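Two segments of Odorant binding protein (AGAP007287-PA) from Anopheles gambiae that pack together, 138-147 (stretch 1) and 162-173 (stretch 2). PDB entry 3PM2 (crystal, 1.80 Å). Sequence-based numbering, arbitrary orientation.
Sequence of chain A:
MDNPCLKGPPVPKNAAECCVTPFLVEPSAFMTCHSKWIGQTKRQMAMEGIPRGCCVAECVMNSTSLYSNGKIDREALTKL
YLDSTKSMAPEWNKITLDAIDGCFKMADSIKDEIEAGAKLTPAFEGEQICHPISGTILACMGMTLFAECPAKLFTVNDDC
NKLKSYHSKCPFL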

# COMPACT_ATOMS: atom_id res chain seq x y z
N LEU A 138 1.61 3.25 -2.25
CA LEU A 138 0.48 2.79 -1.47
C LEU A 138 0.84 1.78 -0.37
O LEU A 138 0.35 1.89 0.76
N ALA A 139 1.71 0.80 -0.71
CA ALA A 139 2.19 -0.20 0.24
C ALA A 139 2.88 0.48 1.41
O ALA A 139 2.57 0.19 2.56
N CYS A 140 3.81 1.40 1.11
CA CYS A 140 4.57 2.16 2.08
C CYS A 140 3.63 3.02 2.94
O CYS A 140 3.79 3.06 4.17
N MET A 141 2.65 3.69 2.33
CA MET A 141 1.72 4.52 3.09
C MET A 141 0.97 3.72 4.14
O MET A 141 0.94 4.10 5.32
N GLY A 142 0.35 2.63 3.72
CA GLY A 142 -0.41 1.80 4.63
C GLY A 142 0.41 1.25 5.78
O GLY A 142 -0.02 1.30 6.94
N MET A 143 1.61 0.72 5.46
CA MET A 143 2.46 0.12 6.51
C MET A 143 2.95 1.18 7.49
O MET A 143 2.94 0.93 8.69
N THR A 144 3.38 2.33 6.97
CA THR A 144 3.90 3.43 7.81
C THR A 144 2.80 4.01 8.72
O THR A 144 3.07 4.22 9.91
N LEU A 145 1.61 4.30 8.16
CA LEU A 145 0.50 4.86 8.96
C LEU A 145 0.13 3.95 10.13
O LEU A 145 -0.02 4.43 11.26
N PHE A 146 0.01 2.65 9.87
CA PHE A 146 -0.33 1.65 10.88
C PHE A 146 0.74 1.57 11.99
O PHE A 146 0.38 1.54 13.16
N ALA A 147 2.04 1.56 11.61
CA ALA A 147 3.18 1.49 12.54
C ALA A 147 3.33 2.75 13.41
O ALA A 147 3.82 2.67 14.54
N LYS A 162 0.13 -9.50 16.32
CA LYS A 162 0.38 -10.34 15.12
C LYS A 162 0.26 -9.51 13.84
O LYS A 162 1.09 -9.63 12.93
N LEU A 163 -0.76 -8.65 13.76
CA LEU A 163 -0.93 -7.78 12.62
C LEU A 163 0.19 -6.72 12.55
O LEU A 163 0.62 -6.39 11.45
N LYS A 164 0.67 -6.23 13.72
CA LYS A 164 1.79 -5.27 13.77
C LYS A 164 3.04 -5.97 13.16
O LYS A 164 3.71 -5.40 12.32
N SER A 165 3.33 -7.20 13.62
CA SER A 165 4.47 -7.97 13.11
C SER A 165 4.35 -8.20 11.60
O SER A 165 5.28 -7.86 10.86
N TYR A 166 3.21 -8.74 11.16
CA TYR A 166 2.98 -9.05 9.76
C TYR A 166 3.08 -7.85 8.85
O TYR A 166 3.83 -7.88 7.87
N HIS A 167 2.40 -6.77 9.24
CA HIS A 167 2.32 -5.55 8.45
C HIS A 167 3.51 -4.59 8.57
O HIS A 167 3.54 -3.58 7.86
N SER A 168 4.53 -4.97 9.38
CA SER A 168 5.77 -4.20 9.43
C SER A 168 6.56 -4.51 8.15
O SER A 168 7.38 -3.69 7.72
N LYS A 169 6.26 -5.64 7.51
CA LYS A 169 6.94 -6.08 6.28
C LYS A 169 6.02 -6.23 5.09
O LYS A 169 6.47 -6.06 3.95
N CYS A 170 4.75 -6.63 5.35
CA CYS A 170 3.76 -6.90 4.31
C CYS A 170 2.66 -5.88 4.22
O CYS A 170 2.00 -5.60 5.22
N PRO A 171 2.42 -5.37 2.99
CA PRO A 171 1.38 -4.34 2.83
C PRO A 171 -0.03 -4.87 2.96
O PRO A 171 -0.29 -6.07 2.82
N PHE A 172 -0.94 -3.94 3.19
CA PHE A 172 -2.37 -4.18 3.27
C PHE A 172 -2.85 -4.38 1.84
O PHE A 172 -2.78 -3.45 1.04
N LEU A 173 -3.25 -5.62 1.48
CA LEU A 173 -3.68 -5.94 0.12
C LEU A 173 -5.20 -5.93 -0.09
O LEU A 173 -5.96 -6.08 0.90
OXT LEU A 173 -5.63 -5.80 -1.26

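The contact between helix 138-147 and the C-terminal stretch is small and largely apolar, and no direct hydrogen bond crosses it. Phe146 points toward stretch 2 with chi1 t (-168°) and chi2 75°, which carries its ring against the 162-167 helix at Leu163 and Lys164: CE2 lies 3.9 Å from Lys164 CA, near the ring plane, and CZ lies 4.3 Å from Leu163 CB. One face receives the edge of Phe172, whose CZ is 3.6 Å from Phe146 CG; the ring planes meet at 69°. The CA-to-CB bond of Phe172 runs sideways, but chi1 m (-68°) brings the ring back to the helix, with CE2 3.5 Å from Gly142 O. Gly142 leaves room for this ring, since an ideal CB there would sit a tight 3.4 Å from Phe172 CD2.

Met143 (m, t, m) extends along the 167-171 backbone, placing CG 3.3 Å from His167 O and SD 3.7 Å from Pro171 N. Farther along, Ala139 CB meets Pro171 CB at 3.6 Å. His167, chi1 m, directs its imidazole back to its own chain, where ND1 donates to Cys170 O (2.7 Å) and braces the turn. Two waters supply polar links: one joins Ala139 O (2.8 Å) to Phe172 N (3.1 Å), the other Met143 O (2.6 Å) to His167 O (2.7 Å, weak).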

# COMPACT_ATOMS: atom_id res chain seq x y z
CB LEU A 138 -0.65 2.26 -2.39
CG LEU A 138 -2.01 2.00 -1.72
CD1 LEU A 138 -2.63 3.30 -1.15
CD2 LEU A 138 -2.99 1.34 -2.72
CB ALA A 139 3.15 -1.17 -0.44
CB CYS A 140 5.61 3.01 1.36
SG CYS A 140 6.56 4.08 2.46
CB MET A 141 0.76 5.30 2.19
CG MET A 141 1.38 6.55 1.57
SD MET A 141 2.11 7.74 2.72
CE MET A 141 0.63 8.23 3.68
CB MET A 143 3.66 -0.63 5.90
CG MET A 143 3.21 -1.84 5.08
SD MET A 143 4.61 -2.74 4.32
CE MET A 143 5.17 -1.63 3.22
CB THR A 144 4.56 4.52 6.95
OG1 THR A 144 5.58 3.93 6.12
CG2 THR A 144 5.14 5.66 7.81
CB LEU A 145 -0.76 5.16 8.12
CG LEU A 145 -0.56 6.26 7.05
CD1 LEU A 145 -1.71 6.23 6.01
CD2 LEU A 145 -0.24 7.65 7.70
CB PHE A 146 -0.54 0.27 10.21
CG PHE A 146 -1.16 -0.78 11.10
CD1 PHE A 146 -2.52 -0.75 11.41
CD2 PHE A 146 -0.40 -1.84 11.59
CE1 PHE A 146 -3.11 -1.77 12.17
CE2 PHE A 146 -0.98 -2.84 12.38
CZ PHE A 146 -2.33 -2.80 12.67
CB ALA A 147 4.47 1.26 11.74
CB LYS A 162 -0.55 -11.55 15.10
CG LYS A 162 -0.19 -12.59 16.17
CD LYS A 162 -1.19 -13.73 16.18
CE LYS A 162 -1.04 -14.58 17.42
NZ LYS A 162 -2.16 -15.55 17.55
CB LEU A 163 -2.33 -7.13 12.58
CG LEU A 163 -3.55 -8.05 12.33
CD1 LEU A 163 -4.79 -7.20 12.08
CD2 LEU A 163 -3.32 -9.01 11.14
CB LYS A 164 2.05 -4.84 15.22
CG LYS A 164 3.31 -4.02 15.44
CD LYS A 164 3.67 -3.89 16.93
CE LYS A 164 5.09 -3.41 17.12
NZ LYS A 164 5.39 -3.11 18.55
CB SER A 165 4.58 -9.31 13.81
OG SER A 165 4.91 -9.10 15.17
CB TYR A 166 1.64 -9.77 9.56
CG TYR A 166 1.40 -10.20 8.13
CD1 TYR A 166 2.09 -11.28 7.58
CD2 TYR A 166 0.54 -9.49 7.30
CE1 TYR A 166 1.94 -11.62 6.23
CE2 TYR A 166 0.35 -9.85 5.97
CZ TYR A 166 1.03 -10.93 5.44
OH TYR A 166 0.84 -11.27 4.11
CB HIS A 167 0.95 -4.86 8.60
CG HIS A 167 -0.18 -5.65 8.02
ND1 HIS A 167 -0.29 -5.84 6.65
CD2 HIS A 167 -1.22 -6.26 8.63
CE1 HIS A 167 -1.38 -6.57 6.47
NE2 HIS A 167 -1.99 -6.82 7.63
CB SER A 168 6.61 -4.54 10.66
OG SER A 168 7.10 -5.87 10.63
CB LYS A 169 7.63 -7.44 6.51
CG LYS A 169 8.75 -7.41 7.55
CD LYS A 169 9.02 -8.80 8.11
CE LYS A 169 7.99 -9.30 9.12
NZ LYS A 169 8.35 -8.92 10.52
CB CYS A 170 3.19 -8.30 4.45
SG CYS A 170 4.44 -9.58 4.23
CB PRO A 171 1.59 -3.82 1.41
CG PRO A 171 2.28 -4.95 0.68
CD PRO A 171 3.13 -5.63 1.72
CB PHE A 172 -3.07 -2.99 3.95
CG PHE A 172 -2.71 -2.86 5.41
CD1 PHE A 172 -3.38 -3.59 6.38
CD2 PHE A 172 -1.67 -2.01 5.82
CE1 PHE A 172 -3.02 -3.50 7.73
CE2 PHE A 172 -1.33 -1.91 7.18
CZ PHE A 172 -2.00 -2.66 8.12
CB LEU A 173 -3.11 -7.28 -0.35
CG LEU A 173 -1.63 -7.35 -0.64
CD1 LEU A 173 -1.25 -8.76 -0.97
CD2 LEU A 173 -1.22 -6.44 -1.80
O HOH W 1 0.09 -1.06 2.91
O HOH W 2 2.78 -1.55 9.54